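Local coordinates for proteasome activator protein PA26 (Trypanosoma brucei, PDB 1YAR) that probably docks as a heptameric 11S (PA28-family) activator ring on the ends of the 20S proteasome and opens its gate to substrates, at residues O[72-77]-O[152-157]; O[86-91]-O[125-130]. All blocks are in the same frame, centred on the assembly; numbering follows the deposited sequence.

Contact 1 of 2, residues O[72-77]-O[152-157]; sequences QLLGVL and REYLSA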
# COMPACT_ATOMS: atom_id res chain seq x y z
N GLN O 72 14.22 -81.51 -103.23
CA GLN O 72 13.67 -81.50 -101.88
C GLN O 72 14.27 -80.35 -101.05
O GLN O 72 13.56 -79.68 -100.30
CB GLN O 72 13.92 -82.84 -101.18
CG GLN O 72 13.19 -82.96 -99.83
CD GLN O 72 13.58 -84.19 -99.02
OE1 GLN O 72 14.50 -84.92 -99.39
NE2 GLN O 72 12.89 -84.42 -97.91
N LEU O 73 15.57 -80.12 -101.19
CA LEU O 73 16.24 -79.07 -100.41
C LEU O 73 15.87 -77.70 -100.95
O LEU O 73 15.60 -76.77 -100.18
CB LEU O 73 17.76 -79.24 -100.41
CG LEU O 73 18.49 -80.56 -100.12
CD1 LEU O 73 19.86 -80.20 -99.57
CD2 LEU O 73 17.79 -81.50 -99.18
N LEU O 74 15.85 -77.57 -102.27
CA LEU O 74 15.33 -76.37 -102.94
C LEU O 74 13.92 -76.02 -102.45
O LEU O 74 13.64 -74.86 -102.14
CB LEU O 74 15.34 -76.53 -104.48
CG LEU O 74 16.63 -76.98 -105.17
CD1 LEU O 74 16.40 -77.31 -106.65
CD2 LEU O 74 17.74 -75.92 -105.00
N GLY O 75 13.04 -77.02 -102.36
CA GLY O 75 11.66 -76.80 -101.88
C GLY O 75 11.61 -76.27 -100.45
O GLY O 75 10.86 -75.33 -100.16
N VAL O 76 12.41 -76.85 -99.57
CA VAL O 76 12.47 -76.40 -98.17
C VAL O 76 12.95 -74.93 -98.10
O VAL O 76 12.32 -74.10 -97.45
CB VAL O 76 13.34 -77.33 -97.27
CG1 VAL O 76 13.59 -76.70 -95.87
CG2 VAL O 76 12.68 -78.72 -97.10
N LEU O 77 14.06 -74.64 -98.78
CA LEU O 77 14.61 -73.27 -98.79
C LEU O 77 13.64 -72.24 -99.38
O LEU O 77 13.52 -71.13 -98.87
CB LEU O 77 15.98 -73.22 -99.47
CG LEU O 77 17.09 -73.94 -98.66
CD1 LEU O 77 18.19 -74.49 -99.53
CD2 LEU O 77 17.72 -73.06 -97.53
N ARG O 152 19.61 -68.39 -102.65
CA ARG O 152 20.79 -67.89 -103.35
C ARG O 152 22.10 -68.27 -102.65
O ARG O 152 23.05 -68.65 -103.33
CB ARG O 152 20.71 -66.39 -103.60
CG ARG O 152 21.97 -65.80 -104.18
CD ARG O 152 21.78 -65.09 -105.51
NE ARG O 152 23.07 -64.64 -106.03
CZ ARG O 152 23.48 -63.36 -106.09
NH1 ARG O 152 22.69 -62.36 -105.70
NH2 ARG O 152 24.70 -63.10 -106.57
N GLU O 153 22.15 -68.17 -101.32
CA GLU O 153 23.32 -68.60 -100.53
C GLU O 153 23.65 -70.08 -100.83
O GLU O 153 24.79 -70.41 -101.10
CB GLU O 153 23.06 -68.48 -99.03
CG GLU O 153 22.86 -67.09 -98.42
CD GLU O 153 22.85 -67.15 -96.90
OE1 GLU O 153 23.61 -68.00 -96.34
OE2 GLU O 153 22.08 -66.38 -96.24
N TYR O 154 22.63 -70.94 -100.74
CA TYR O 154 22.80 -72.38 -100.98
C TYR O 154 23.30 -72.68 -102.39
O TYR O 154 24.30 -73.38 -102.56
CB TYR O 154 21.48 -73.11 -100.69
CG TYR O 154 21.44 -74.58 -101.11
CD1 TYR O 154 22.17 -75.55 -100.42
CD2 TYR O 154 20.62 -74.99 -102.18
CE1 TYR O 154 22.13 -76.88 -100.81
CE2 TYR O 154 20.57 -76.32 -102.57
CZ TYR O 154 21.30 -77.26 -101.88
OH TYR O 154 21.24 -78.58 -102.26
N LEU O 155 22.62 -72.13 -103.40
CA LEU O 155 23.02 -72.31 -104.81
C LEU O 155 24.44 -71.83 -105.10
O LEU O 155 25.21 -72.53 -105.76
CB LEU O 155 21.98 -71.68 -105.76
CG LEU O 155 20.58 -72.30 -105.60
CD1 LEU O 155 19.51 -71.53 -106.42
CD2 LEU O 155 20.58 -73.81 -105.92
N SER O 156 24.78 -70.63 -104.61
CA SER O 156 26.13 -70.08 -104.69
C SER O 156 27.14 -71.12 -104.19
O SER O 156 28.03 -71.53 -104.93
CB SER O 156 26.27 -68.82 -103.82
OG SER O 156 25.21 -67.90 -104.03
N ALA O 157 26.95 -71.54 -102.94
CA ALA O 157 27.88 -72.43 -102.24
C ALA O 157 28.02 -73.78 -102.97
O ALA O 157 29.12 -74.29 -103.18
CB ALA O 157 27.39 -72.66 -100.81
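Y154 reaches from segment 152-157 across to L74 and L77 of 72-77, and its 85 Å² of contact surface is about twice that of either leucine. With CG anti to the backbone N (chi1 170°), the phenol extends across the 10.9 Å between the helix axes. L77 sets its CD1 obliquely against the near end of the ring, 3.6 Å from CG of Y154. L74 instead meets the rim: its CD2 lies in the ring plane, 3.8 Å from CE2 of Y154. The same methyl is 3.7 Å from CD2 of L155, so one branch of L74 wedges between two consecutive residues. At the far tip, L73 CD1 lies 3.4 Å from the OH of Y154, whose polar need is met by a hydrogen bond to D193 on helix 183-226. That helix also supplies F196, edge-to-face with the tyrosine ring, while L187 of a second subunit packs on L74 and L155. The axes run at 149°, near antiparallel. Apolar side chains packed between such helices, with helix 183-226 against the same tyrosine, are the internal packing of the long helical bundle of 11S activators.

Contact 2 of 2, residues O[86-91]-O[125-130]; sequences NVYCQA and ELEIKT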
# COMPACT_ATOMS: atom_id res chain seq x y z
N ASN O 86 6.75 -62.94 -96.28
CA ASN O 86 5.47 -62.59 -95.67
C ASN O 86 5.61 -61.90 -94.30
O ASN O 86 4.98 -60.89 -94.03
CB ASN O 86 4.59 -63.84 -95.50
CG ASN O 86 4.06 -64.36 -96.84
OD1 ASN O 86 4.07 -63.64 -97.84
ND2 ASN O 86 3.60 -65.60 -96.84
N VAL O 87 6.44 -62.49 -93.44
CA VAL O 87 6.71 -61.93 -92.12
C VAL O 87 7.30 -60.53 -92.23
O VAL O 87 6.89 -59.63 -91.48
CB VAL O 87 7.61 -62.87 -91.28
CG1 VAL O 87 8.09 -62.15 -90.01
CG2 VAL O 87 6.83 -64.17 -90.92
N TYR O 88 8.23 -60.33 -93.16
CA TYR O 88 8.81 -58.99 -93.39
C TYR O 88 7.72 -57.95 -93.72
O TYR O 88 7.72 -56.87 -93.16
CB TYR O 88 9.84 -59.02 -94.53
CG TYR O 88 10.57 -57.71 -94.78
CD1 TYR O 88 11.85 -57.51 -94.26
CD2 TYR O 88 10.02 -56.70 -95.57
CE1 TYR O 88 12.55 -56.34 -94.50
CE2 TYR O 88 10.72 -55.51 -95.82
CZ TYR O 88 11.99 -55.34 -95.27
OH TYR O 88 12.71 -54.20 -95.50
N CYS O 89 6.84 -58.28 -94.66
CA CYS O 89 5.80 -57.33 -95.06
C CYS O 89 4.78 -57.08 -93.93
O CYS O 89 4.29 -55.96 -93.76
CB CYS O 89 5.13 -57.78 -96.38
SG CYS O 89 6.26 -57.74 -97.80
N GLN O 90 4.47 -58.11 -93.16
CA GLN O 90 3.59 -57.97 -92.00
C GLN O 90 4.24 -57.09 -90.91
O GLN O 90 3.58 -56.24 -90.32
CB GLN O 90 3.24 -59.35 -91.47
CG GLN O 90 2.18 -60.03 -92.39
CD GLN O 90 2.18 -61.55 -92.34
OE1 GLN O 90 2.97 -62.17 -91.63
NE2 GLN O 90 1.27 -62.15 -93.13
N ALA O 91 5.54 -57.28 -90.68
CA ALA O 91 6.29 -56.41 -89.74
C ALA O 91 6.24 -54.93 -90.15
O ALA O 91 6.13 -54.04 -89.30
CB ALA O 91 7.72 -56.88 -89.63
N GLU O 125 14.90 -55.36 -85.24
CA GLU O 125 15.74 -56.54 -85.01
C GLU O 125 15.18 -57.75 -85.75
O GLU O 125 15.92 -58.51 -86.37
CB GLU O 125 15.86 -56.87 -83.51
CG GLU O 125 16.97 -57.89 -83.22
CD GLU O 125 17.00 -58.39 -81.77
OE1 GLU O 125 16.33 -57.78 -80.90
OE2 GLU O 125 17.69 -59.40 -81.51
N LEU O 126 13.87 -57.95 -85.66
CA LEU O 126 13.22 -59.02 -86.43
C LEU O 126 13.52 -58.90 -87.92
O LEU O 126 13.93 -59.88 -88.55
CB LEU O 126 11.71 -59.04 -86.17
CG LEU O 126 10.83 -59.89 -87.10
CD1 LEU O 126 11.14 -61.37 -86.92
CD2 LEU O 126 9.35 -59.63 -86.80
N GLU O 127 13.33 -57.72 -88.49
CA GLU O 127 13.47 -57.53 -89.94
C GLU O 127 14.90 -57.55 -90.43
O GLU O 127 15.19 -58.15 -91.48
CB GLU O 127 12.83 -56.21 -90.37
CG GLU O 127 11.33 -56.16 -90.18
CD GLU O 127 10.73 -54.96 -90.89
OE1 GLU O 127 11.22 -54.63 -91.98
OE2 GLU O 127 9.79 -54.34 -90.37
N ILE O 128 15.79 -56.89 -89.69
CA ILE O 128 17.18 -56.73 -90.12
C ILE O 128 18.04 -57.93 -89.70
O ILE O 128 18.77 -58.51 -90.51
CB ILE O 128 17.77 -55.41 -89.56
CG1 ILE O 128 16.94 -54.18 -89.98
CG2 ILE O 128 19.25 -55.26 -89.94
CD1 ILE O 128 16.55 -54.11 -91.44
N LYS O 129 17.94 -58.31 -88.43
CA LYS O 129 18.80 -59.34 -87.91
C LYS O 129 18.22 -60.74 -88.08
O LYS O 129 18.86 -61.58 -88.71
CB LYS O 129 19.17 -59.08 -86.45
CG LYS O 129 19.95 -57.79 -86.25
CD LYS O 129 20.22 -57.59 -84.77
CE LYS O 129 21.12 -56.38 -84.50
NZ LYS O 129 21.25 -56.17 -83.00
N THR O 130 17.03 -60.99 -87.54
CA THR O 130 16.44 -62.34 -87.55
C THR O 130 16.19 -62.84 -88.99
O THR O 130 16.48 -64.00 -89.31
CB THR O 130 15.13 -62.38 -86.75
OG1 THR O 130 15.32 -61.70 -85.50
CG2 THR O 130 14.75 -63.81 -86.34
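Segments 86-91 and 125-130 pass each other nearly antiparallel (145° between their directions), their axes approaching to 9.9 Å and the CA atoms of Y88 and E127 to 6.0 Å. Segment 125-130 forms a wider, pi-type turn: E125 O accepts from both K129 N (2.9 Å) and T130 N (3.0 Å), one donor four residues on and the other five.

E127 carries the contact. Its chain is extended beyond CG, which brings the carboxylate against the first helix, where the two oxygens take different neighbours. OE1 of E127 sits over one face of the Y88 ring, displaced toward the rim and 3.3 Å from CE1 of Y88, with the carboxylate plane turned 68° from the ring. With CG anti to the backbone N (chi1 -176°), Y88 swings its phenol toward the other helix, within reach of the acid. OE2 of E127 lies 3.4 Å from CB of A91, a methyl small enough to let the carboxylate in close to the backbone. An acid oxygen above a ring face, with the carboxylate of E92 also close to OE1, would be expected to disfavour ionisation of E127.

Beside the acid, L126 CD2 fits between V87 and A91, 4.3 Å from CG1 of V87 and equally far from CB of A91. W34 of helix 24-57 touches both V87 and L126, and L207 of helix 183-226 also reaches L126, whereas H206 of a second subunit packs on Y88 and E127. One flank thus faces the subunit interior and the other a neighbour, as expected for antiparallel helices of a four-helix bundle assembled side by side into an 11S ring.

From the N terminus, helices 11-21 and 24-57 and the short helix 64-67 precede helix 71-99, which supplies the first segment of both contacts, 72-77 near its start and then 86-91. After a turn at the helix end, probably the activation loop of this family, helix 111-130 runs back and contact 2 closes the shorter loop. Contact 1 closes later, on helix 150-166, so contact 2 is nested inside it. Their centres are 20 Å apart and their nearest atoms about 9 Å, without touching. Together they pair helix 71-99 with two successive helices, each running nearly antiparallel to it, while helix 183-226 packs against both sites and a second subunit touches each.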